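Local coordinates for protein 3-phosphoshikimate 1-carboxyvinyltransferase (Streptomyces sviceus, PDB 7M0O) that probably transfers the enolpyruvyl group of phosphoenolpyruvate to the 5-hydroxyl of shikimate-3-phosphate, releasing phosphate on the way to chorismate, at residues A[154-165]-A[183-191]; A[5-15]-A[27-36]. One frame throughout, in Å; residues are numbered along the deposited sequence.

Contact 1: residues A[154-165]-A[183-191]; sequences SQYLTALLLLGP and YVEITLAMM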
loop_
_atom_site.group_PDB
_atom_site.type_symbol
_atom_site.label_atom_id
_atom_site.label_comp_id
_atom_site.label_asym_id
_atom_site.label_seq_id
_atom_site.Cartn_x
_atom_site.Cartn_y
_atom_site.Cartn_z
ATOM N N SER A 154 6.391 -6.994 6.248
ATOM C CA SER A 154 5.445 -6.404 7.183
ATOM C C SER A 154 4.136 -7.178 7.272
ATOM O O SER A 154 3.373 -6.967 8.224
ATOM C CB SER A 154 5.166 -4.951 6.786
ATOM O OG SER A 154 4.963 -4.836 5.388
ATOM N N GLN A 155 3.852 -8.060 6.306
ATOM C CA GLN A 155 2.559 -8.735 6.279
ATOM C C GLN A 155 2.400 -9.757 7.399
ATOM O O GLN A 155 1.263 -10.087 7.741
ATOM C CB GLN A 155 2.334 -9.411 4.923
ATOM C CG GLN A 155 1.532 -8.553 3.947
ATOM C CD GLN A 155 1.274 -9.246 2.622
ATOM O OE1 GLN A 155 0.500 -10.195 2.549
ATOM N NE2 GLN A 155 1.931 -8.775 1.565
ATOM N N TYR A 156 3.503 -10.264 7.971
ATOM C CA TYR A 156 3.391 -11.290 9.010
ATOM C C TYR A 156 2.937 -10.691 10.332
ATOM O O TYR A 156 2.064 -11.254 11.003
ATOM C CB TYR A 156 4.725 -12.023 9.202
ATOM C CG TYR A 156 5.252 -12.670 7.937
ATOM C CD1 TYR A 156 4.389 -13.274 7.036
ATOM C CD2 TYR A 156 6.606 -12.640 7.632
ATOM C CE1 TYR A 156 4.859 -13.850 5.867
ATOM C CE2 TYR A 156 7.092 -13.222 6.462
ATOM C CZ TYR A 156 6.206 -13.820 5.585
ATOM O OH TYR A 156 6.667 -14.388 4.423
ATOM N N LEU A 157 3.519 -9.558 10.733
ATOM C CA LEU A 157 3.028 -8.893 11.933
ATOM C C LEU A 157 1.575 -8.473 11.756
ATOM O O LEU A 157 0.752 -8.639 12.671
ATOM C CB LEU A 157 3.919 -7.691 12.270
ATOM C CG LEU A 157 3.392 -6.849 13.434
ATOM C CD1 LEU A 157 3.229 -7.693 14.709
ATOM C CD2 LEU A 157 4.290 -5.641 13.697
ATOM N N THR A 158 1.227 -7.965 10.572
ATOM C CA THR A 158 -0.130 -7.475 10.365
ATOM C C THR A 158 -1.148 -8.612 10.392
ATOM O O THR A 158 -2.239 -8.462 10.959
ATOM C CB THR A 158 -0.173 -6.682 9.053
ATOM O OG1 THR A 158 0.347 -5.369 9.302
ATOM C CG2 THR A 158 -1.574 -6.590 8.485
ATOM N N ALA A 159 -0.788 -9.776 9.843
ATOM C CA ALA A 159 -1.644 -10.957 9.961
ATOM C C ALA A 159 -1.893 -11.341 11.427
ATOM O O ALA A 159 -3.035 -11.640 11.806
ATOM C CB ALA A 159 -1.022 -12.131 9.196
ATOM N N LEU A 160 -0.846 -11.328 12.264
ATOM C CA LEU A 160 -1.022 -11.662 13.680
ATOM C C LEU A 160 -1.853 -10.609 14.407
ATOM O O LEU A 160 -2.715 -10.951 15.229
ATOM C CB LEU A 160 0.338 -11.818 14.364
ATOM C CG LEU A 160 1.108 -13.092 14.023
ATOM C CD1 LEU A 160 2.450 -13.100 14.736
ATOM C CD2 LEU A 160 0.281 -14.349 14.359
ATOM N N LEU A 161 -1.611 -9.321 14.131
ATOM C CA LEU A 161 -2.459 -8.278 14.714
ATOM C C LEU A 161 -3.920 -8.490 14.335
ATOM O O LEU A 161 -4.817 -8.442 15.189
ATOM C CB LEU A 161 -1.987 -6.890 14.264
ATOM C CG LEU A 161 -0.657 -6.401 14.841
ATOM C CD1 LEU A 161 -0.087 -5.287 13.949
ATOM C CD2 LEU A 161 -0.865 -5.901 16.267
ATOM N N LEU A 162 -4.180 -8.756 13.053
ATOM C CA LEU A 162 -5.553 -8.938 12.600
ATOM C C LEU A 162 -6.186 -10.171 13.229
ATOM O O LEU A 162 -7.390 -10.177 13.508
ATOM C CB LEU A 162 -5.586 -9.013 11.072
ATOM C CG LEU A 162 -5.290 -7.677 10.365
ATOM C CD1 LEU A 162 -5.102 -7.888 8.871
ATOM C CD2 LEU A 162 -6.372 -6.676 10.623
ATOM N N LEU A 163 -5.380 -11.205 13.490
ATOM C CA LEU A 163 -5.886 -12.427 14.128
ATOM C C LEU A 163 -6.322 -12.199 15.574
ATOM O O LEU A 163 -7.266 -12.857 16.047
ATOM C CB LEU A 163 -4.800 -13.511 14.059
ATOM C CG LEU A 163 -4.999 -14.811 14.854
ATOM C CD1 LEU A 163 -6.077 -15.651 14.239
ATOM C CD2 LEU A 163 -3.704 -15.608 14.933
ATOM N N GLY A 164 -5.650 -11.291 16.287
ATOM C CA GLY A 164 -5.815 -11.144 17.717
ATOM C C GLY A 164 -7.234 -11.183 18.255
ATOM O O GLY A 164 -7.528 -11.943 19.188
ATOM N N PRO A 165 -8.140 -10.351 17.730
ATOM C CA PRO A 165 -9.511 -10.321 18.278
ATOM C C PRO A 165 -10.318 -11.574 17.982
ATOM O O PRO A 165 -11.384 -11.752 18.585
ATOM C CB PRO A 165 -10.134 -9.079 17.614
ATOM C CG PRO A 165 -8.926 -8.243 17.140
ATOM C CD PRO A 165 -7.923 -9.288 16.729
ATOM N N TYR A 183 3.461 1.012 8.175
ATOM C CA TYR A 183 2.578 -0.104 7.857
ATOM C C TYR A 183 1.818 -0.564 9.092
ATOM O O TYR A 183 0.610 -0.836 9.029
ATOM C CB TYR A 183 3.407 -1.249 7.268
ATOM C CG TYR A 183 2.636 -2.331 6.557
ATOM C CD1 TYR A 183 2.461 -2.303 5.174
ATOM C CD2 TYR A 183 2.108 -3.405 7.262
ATOM C CE1 TYR A 183 1.759 -3.312 4.519
ATOM C CE2 TYR A 183 1.409 -4.412 6.621
ATOM C CZ TYR A 183 1.233 -4.361 5.253
ATOM O OH TYR A 183 0.540 -5.368 4.629
ATOM N N VAL A 184 2.496 -0.625 10.238
ATOM C CA VAL A 184 1.785 -1.079 11.424
ATOM C C VAL A 184 0.761 -0.039 11.882
ATOM O O VAL A 184 -0.322 -0.405 12.351
ATOM C CB VAL A 184 2.773 -1.466 12.547
ATOM C CG1 VAL A 184 3.925 -2.288 11.984
ATOM C CG2 VAL A 184 3.275 -0.245 13.303
ATOM N N GLU A 185 1.045 1.263 11.730
ATOM C CA GLU A 185 0.057 2.236 12.192
ATOM C C GLU A 185 -1.210 2.193 11.344
ATOM O O GLU A 185 -2.305 2.422 11.871
ATOM C CB GLU A 185 0.628 3.655 12.195
ATOM C CG GLU A 185 -0.248 4.679 12.948
ATOM C CD GLU A 185 -1.103 4.066 14.063
ATOM O OE1 GLU A 185 -2.354 4.143 13.980
ATOM O OE2 GLU A 185 -0.526 3.538 15.045
ATOM N N ILE A 186 -1.084 1.909 10.044
ATOM C CA ILE A 186 -2.266 1.744 9.196
ATOM C C ILE A 186 -3.086 0.538 9.646
ATOM O O ILE A 186 -4.324 0.599 9.696
ATOM C CB ILE A 186 -1.852 1.629 7.717
ATOM C CG1 ILE A 186 -1.230 2.949 7.252
ATOM C CG2 ILE A 186 -3.049 1.229 6.819
ATOM C CD1 ILE A 186 -0.569 2.830 5.912
ATOM N N THR A 187 -2.419 -0.574 9.980
ATOM C CA THR A 187 -3.161 -1.747 10.441
ATOM C C THR A 187 -3.929 -1.430 11.720
ATOM O O THR A 187 -5.103 -1.795 11.858
ATOM C CB THR A 187 -2.226 -2.934 10.668
ATOM O OG1 THR A 187 -1.560 -3.288 9.451
ATOM C CG2 THR A 187 -3.017 -4.147 11.169
ATOM N N LEU A 188 -3.298 -0.713 12.654
ATOM C CA LEU A 188 -3.978 -0.425 13.910
ATOM C C LEU A 188 -5.155 0.520 13.702
ATOM O O LEU A 188 -6.201 0.361 14.338
ATOM C CB LEU A 188 -2.994 0.146 14.927
ATOM C CG LEU A 188 -1.823 -0.768 15.298
ATOM C CD1 LEU A 188 -1.055 -0.205 16.482
ATOM C CD2 LEU A 188 -2.294 -2.175 15.612
ATOM N N ALA A 189 -5.012 1.506 12.811
ATOM C CA ALA A 189 -6.116 2.424 12.560
ATOM C C ALA A 189 -7.300 1.707 11.915
ATOM O O ALA A 189 -8.463 2.023 12.208
ATOM C CB ALA A 189 -5.647 3.582 11.683
ATOM N N MET A 190 -7.027 0.754 11.022
ATOM C CA MET A 190 -8.122 0.024 10.389
ATOM C C MET A 190 -8.831 -0.869 11.400
ATOM O O MET A 190 -10.068 -0.962 11.407
ATOM C CB MET A 190 -7.598 -0.779 9.195
ATOM C CG MET A 190 -7.073 0.114 8.051
ATOM S SD MET A 190 -6.535 -0.785 6.585
ATOM C CE MET A 190 -8.102 -1.484 6.037
ATOM N N MET A 191 -8.068 -1.518 12.284
ATOM C CA MET A 191 -8.690 -2.297 13.348
ATOM C C MET A 191 -9.577 -1.416 14.227
ATOM O O MET A 191 -10.644 -1.858 14.679
ATOM C CB MET A 191 -7.610 -3.013 14.166
ATOM C CG MET A 191 -6.853 -4.129 13.398
ATOM S SD MET A 191 -5.446 -4.831 14.295
ATOM C CE MET A 191 -6.304 -5.645 15.653
#
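Tyr183 meets three residues of 154-165, and following it outward from the backbone shows how one ring can be held on several sides. Its CB lies 4.1 Å from Ser154 CB. One face of the ring is covered by Ser154, whose CB sits 3.7 Å from the Tyr183 ring centroid, 21° off the normal, in a CH-pi contact; Ser154 OG hangs over the same face, above the centre. At the ring edge Tyr183 CE2 meets Thr158 OG1 at 3.0 Å, and Tyr183 OH reaches Gln155 CG obliquely at 3.4 Å. With CG anti to the backbone N (chi1 -165°), the ring is swung toward Ser154 and Thr158.

The axes of 155-163 and 183-191 run 19° from parallel and come within 10.1 Å of each other, joined by a connection that includes strand 171-174 of a four-stranded mixed sheet, in the alpha/beta architecture of the EPSP synthase family. One turn on, Thr158 OG1 and Thr187 OG1 share a hydrogen bond of 2.8 Å; Arg13 of helix 8-20 is a further, probable partner of Thr187 OG1, so this buried hydroxyl pair is tied to a third helix. Beyond it the interface becomes apolar: Leu161 CD2 meets Leu188 CD2, and Leu162 CD2 packs on Met191 CG at 3.8 Å. Bent at chi3, Met191 brings CE to 3.2 Å from Leu161 O and against Pro165 CG.

Contact 2: residues A[5-15]-A[27-36]; sequences PGSKSITARAL and LVRPLRSDDT
The N-terminal end of helix 8-20, which carries predicted substrate-binding residues, packs on the turn between strand 24-28 and helix 34-45, and each helix start has its own serine N-cap. Ser7 OG accepts from Ile10 N, while Ser33 and Thr36 form a capping box. Between them Thr11 OG1 is gripped twice: it accepts from Leu31 N at 3.0 Å, almost straight at 171°, and gives its proton to Ser7 O at 2.7 Å. That carbonyl also takes Thr11 N, from the opposite face of its plane. Thr11 CG2, anti to the backbone N, is left to meet Pro30 CB and, at 3.9 Å, Thr36 CG2.

Leu31 points at segment 5-15: its CD2 touches Lys8 CB at 3.5 Å, CD1 reaches Pro5 CB, and CB lies against Gly6 O. A water takes Gly6 N at 2.8 Å and donates weakly to Pro30 O. Further along, Leu27 CD1 packs on Leu15 CD2 at 3.9 Å.

Lys8 bends at chi2 and chi4, bringing its amine to Asp35. The salt bridge from Lys8 NZ to Asp35 OD2 is weak at 3.4 Å, and both groups have further partners: NZ bonds Thr80 OG1, OD2 accepts from Thr80 N, and OD1 bonds Thr81 OG1. The carboxylate, with Thr80, probably helps place the amine of a lysine predicted to bind both substrates.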
loop_
_atom_site.group_PDB
_atom_site.type_symbol
_atom_site.label_atom_id
_atom_site.label_comp_id
_atom_site.label_asym_id
_atom_site.label_seq_id
_atom_site.Cartn_x
_atom_site.Cartn_y
_atom_site.Cartn_z
ATOM N N PRO A 5 -6.713 3.988 -8.664
ATOM C CA PRO A 5 -7.005 2.699 -8.026
ATOM C C PRO A 5 -6.810 2.736 -6.518
ATOM O O PRO A 5 -5.960 3.457 -5.993
ATOM C CB PRO A 5 -6.008 1.741 -8.684
ATOM C CG PRO A 5 -4.909 2.615 -9.169
ATOM C CD PRO A 5 -5.555 3.910 -9.566
ATOM N N GLY A 6 -7.604 1.909 -5.835
ATOM C CA GLY A 6 -7.465 1.774 -4.397
ATOM C C GLY A 6 -6.109 1.222 -4.003
ATOM O O GLY A 6 -5.433 0.538 -4.779
ATOM N N SER A 7 -5.728 1.512 -2.760
ATOM C CA SER A 7 -4.492 0.997 -2.190
ATOM C C SER A 7 -4.562 -0.523 -2.090
ATOM O O SER A 7 -5.547 -1.078 -1.593
ATOM C CB SER A 7 -4.244 1.608 -0.807
ATOM O OG SER A 7 -3.460 0.730 0.002
ATOM N N LYS A 8 -3.518 -1.192 -2.594
ATOM C CA LYS A 8 -3.482 -2.654 -2.533
ATOM C C LYS A 8 -3.399 -3.145 -1.091
ATOM O O LYS A 8 -4.140 -4.054 -0.687
ATOM C CB LYS A 8 -2.310 -3.180 -3.357
ATOM C CG LYS A 8 -1.944 -4.635 -3.055
ATOM C CD LYS A 8 -3.082 -5.590 -3.399
ATOM C CE LYS A 8 -2.673 -7.052 -3.154
ATOM N NZ LYS A 8 -2.392 -7.332 -1.714
ATOM N N SER A 9 -2.488 -2.577 -0.300
ATOM C CA SER A 9 -2.316 -3.088 1.056
ATOM C C SER A 9 -3.510 -2.747 1.943
ATOM O O SER A 9 -3.846 -3.515 2.850
ATOM C CB SER A 9 -1.022 -2.556 1.675
ATOM O OG SER A 9 -1.056 -1.156 1.823
ATOM N N ILE A 10 -4.169 -1.613 1.705
ATOM C CA ILE A 10 -5.372 -1.317 2.477
ATOM C C ILE A 10 -6.512 -2.249 2.059
ATOM O O ILE A 10 -7.266 -2.742 2.908
ATOM C CB ILE A 10 -5.747 0.167 2.351
ATOM C CG1 ILE A 10 -4.712 1.009 3.106
ATOM C CG2 ILE A 10 -7.169 0.406 2.899
ATOM C CD1 ILE A 10 -4.852 2.524 2.928
ATOM N N THR A 11 -6.633 -2.543 0.762
ATOM C CA THR A 11 -7.686 -3.455 0.322
ATOM C C THR A 11 -7.509 -4.824 0.968
ATOM O O THR A 11 -8.485 -5.444 1.412
ATOM C CB THR A 11 -7.708 -3.565 -1.217
ATOM O OG1 THR A 11 -8.003 -2.282 -1.809
ATOM C CG2 THR A 11 -8.771 -4.568 -1.669
ATOM N N ALA A 12 -6.260 -5.270 1.093
ATOM C CA ALA A 12 -5.968 -6.588 1.658
ATOM C C ALA A 12 -6.408 -6.683 3.111
ATOM O O ALA A 12 -7.106 -7.630 3.501
ATOM C CB ALA A 12 -4.468 -6.867 1.542
ATOM N N ARG A 13 -5.961 -5.732 3.941
ATOM C CA ARG A 13 -6.407 -5.695 5.334
ATOM C C ARG A 13 -7.928 -5.610 5.429
ATOM O O ARG A 13 -8.541 -6.274 6.273
ATOM C CB ARG A 13 -5.782 -4.504 6.065
ATOM C CG ARG A 13 -4.249 -4.455 6.161
ATOM C CD ARG A 13 -3.916 -3.118 6.812
ATOM N NE ARG A 13 -2.500 -2.793 6.983
ATOM C CZ ARG A 13 -1.752 -2.148 6.091
ATOM N NH1 ARG A 13 -2.250 -1.771 4.914
ATOM N NH2 ARG A 13 -0.490 -1.879 6.377
ATOM N N ALA A 14 -8.553 -4.774 4.592
ATOM C CA ALA A 14 -10.002 -4.577 4.681
ATOM C C ALA A 14 -10.772 -5.854 4.366
ATOM O O ALA A 14 -11.852 -6.082 4.930
ATOM C CB ALA A 14 -10.446 -3.463 3.735
ATOM N N LEU A 15 -10.262 -6.666 3.429
ATOM C CA LEU A 15 -10.921 -7.934 3.097
ATOM C C LEU A 15 -10.898 -8.893 4.281
ATOM O O LEU A 15 -11.888 -9.589 4.549
ATOM C CB LEU A 15 -10.245 -8.585 1.887
ATOM C CG LEU A 15 -10.562 -7.980 0.530
ATOM C CD1 LEU A 15 -9.658 -8.559 -0.547
ATOM C CD2 LEU A 15 -11.995 -8.246 0.197
ATOM N N LEU A 27 -17.326 -2.681 1.669
ATOM C CA LEU A 27 -16.067 -2.072 1.269
ATOM C C LEU A 27 -16.320 -1.224 0.031
ATOM O O LEU A 27 -16.817 -1.731 -0.983
ATOM C CB LEU A 27 -15.017 -3.138 0.972
ATOM C CG LEU A 27 -14.740 -4.138 2.098
ATOM C CD1 LEU A 27 -13.609 -5.060 1.691
ATOM C CD2 LEU A 27 -14.396 -3.382 3.371
ATOM N N VAL A 28 -15.967 0.054 0.099
ATOM C CA VAL A 28 -16.218 0.977 -1.006
ATOM C C VAL A 28 -14.926 1.199 -1.791
ATOM O O VAL A 28 -13.880 1.525 -1.216
ATOM C CB VAL A 28 -16.806 2.297 -0.480
ATOM C CG1 VAL A 28 -17.186 3.203 -1.621
ATOM C CG2 VAL A 28 -18.021 2.004 0.398
ATOM N N ARG A 29 -15.004 1.026 -3.113
ATOM C CA ARG A 29 -13.901 1.168 -4.062
ATOM C C ARG A 29 -12.666 0.335 -3.722
ATOM O O ARG A 29 -11.544 0.853 -3.816
ATOM C CB ARG A 29 -13.476 2.635 -4.189
ATOM C CG ARG A 29 -14.616 3.654 -4.305
ATOM C CD ARG A 29 -15.603 3.279 -5.396
ATOM N NE ARG A 29 -16.034 4.430 -6.188
ATOM C CZ ARG A 29 -16.902 5.350 -5.774
ATOM N NH1 ARG A 29 -17.442 5.274 -4.564
ATOM N NH2 ARG A 29 -17.226 6.356 -6.577
ATOM N N PRO A 30 -12.794 -0.942 -3.360
ATOM C CA PRO A 30 -11.587 -1.758 -3.172
ATOM C C PRO A 30 -10.828 -1.918 -4.486
ATOM O O PRO A 30 -11.383 -1.793 -5.579
ATOM C CB PRO A 30 -12.138 -3.103 -2.689
ATOM C CG PRO A 30 -13.468 -3.192 -3.360
ATOM C CD PRO A 30 -14.012 -1.778 -3.330
ATOM N N LEU A 31 -9.529 -2.176 -4.371
ATOM C CA LEU A 31 -8.733 -2.485 -5.552
ATOM C C LEU A 31 -9.165 -3.832 -6.124
ATOM O O LEU A 31 -9.277 -4.825 -5.391
ATOM C CB LEU A 31 -7.242 -2.505 -5.199
ATOM C CG LEU A 31 -6.301 -3.022 -6.295
ATOM C CD1 LEU A 31 -6.312 -2.088 -7.498
ATOM C CD2 LEU A 31 -4.887 -3.225 -5.791
ATOM N N ARG A 32 -9.406 -3.868 -7.436
ATOM C CA ARG A 32 -9.677 -5.116 -8.138
ATOM C C ARG A 32 -8.391 -5.543 -8.837
ATOM O O ARG A 32 -7.976 -4.921 -9.824
ATOM C CB ARG A 32 -10.819 -4.946 -9.134
ATOM C CG ARG A 32 -12.194 -4.931 -8.479
ATOM C CD ARG A 32 -13.272 -4.799 -9.548
ATOM N NE ARG A 32 -14.627 -5.040 -9.053
ATOM C CZ ARG A 32 -15.298 -6.175 -9.236
ATOM N NH1 ARG A 32 -14.744 -7.189 -9.895
ATOM N NH2 ARG A 32 -16.531 -6.293 -8.769
ATOM N N SER A 33 -7.745 -6.580 -8.305
ATOM C CA SER A 33 -6.557 -7.170 -8.916
ATOM C C SER A 33 -6.715 -8.681 -8.927
ATOM O O SER A 33 -7.667 -9.214 -8.356
ATOM C CB SER A 33 -5.288 -6.760 -8.155
ATOM O OG SER A 33 -5.263 -7.343 -6.863
ATOM N N ASP A 34 -5.751 -9.383 -9.541
ATOM C CA ASP A 34 -5.789 -10.843 -9.493
ATOM C C ASP A 34 -5.686 -11.347 -8.058
ATOM O O ASP A 34 -6.352 -12.324 -7.696
ATOM C CB ASP A 34 -4.683 -11.456 -10.361
ATOM C CG ASP A 34 -4.950 -11.286 -11.850
ATOM O OD1 ASP A 34 -6.137 -11.120 -12.244
ATOM O OD2 ASP A 34 -3.970 -11.312 -12.633
ATOM N N ASP A 35 -4.884 -10.670 -7.211
ATOM C CA ASP A 35 -4.760 -11.092 -5.818
ATOM C C ASP A 35 -6.082 -10.915 -5.073
ATOM O O ASP A 35 -6.557 -11.844 -4.418
ATOM C CB ASP A 35 -3.630 -10.322 -5.120
ATOM C CG ASP A 35 -3.261 -10.896 -3.735
ATOM O OD1 ASP A 35 -3.890 -11.870 -3.257
ATOM O OD2 ASP A 35 -2.306 -10.376 -3.117
ATOM N N THR A 36 -6.715 -9.738 -5.177
ATOM C CA THR A 36 -7.969 -9.564 -4.443
ATOM C C THR A 36 -9.093 -10.408 -5.028
ATOM O O THR A 36 -9.995 -10.834 -4.292
ATOM C CB THR A 36 -8.376 -8.091 -4.405
ATOM O OG1 THR A 36 -8.821 -7.678 -5.703
ATOM C CG2 THR A 36 -7.214 -7.238 -3.976
HETATM O O HOH W 1 -9.943 0.632 -6.809
#

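Contact 2 closes before contact 1 opens along the chain, yet their centres are only 15 Å apart and they meet through Arg13. Its NE donates to Thr187 OG1 at 2.7 Å, in a probable hydrogen bond, while its guanidinium makes a cation-pi contact with Tyr183; Met190 SD packs 3.5 Å from Arg13 CD. Helix 8-20 is thereby joined to helix 182-193. Residues predicted to bind shikimate-3-phosphate come from both contacts: Lys8, Ser9 and Arg13 from 5-15, Ser154 and Gln155 from 154-165. The side chains of Lys8 and Gln155, both also predicted to bind phosphoenolpyruvate, lie about 6 Å apart, consistent with one shared substrate site.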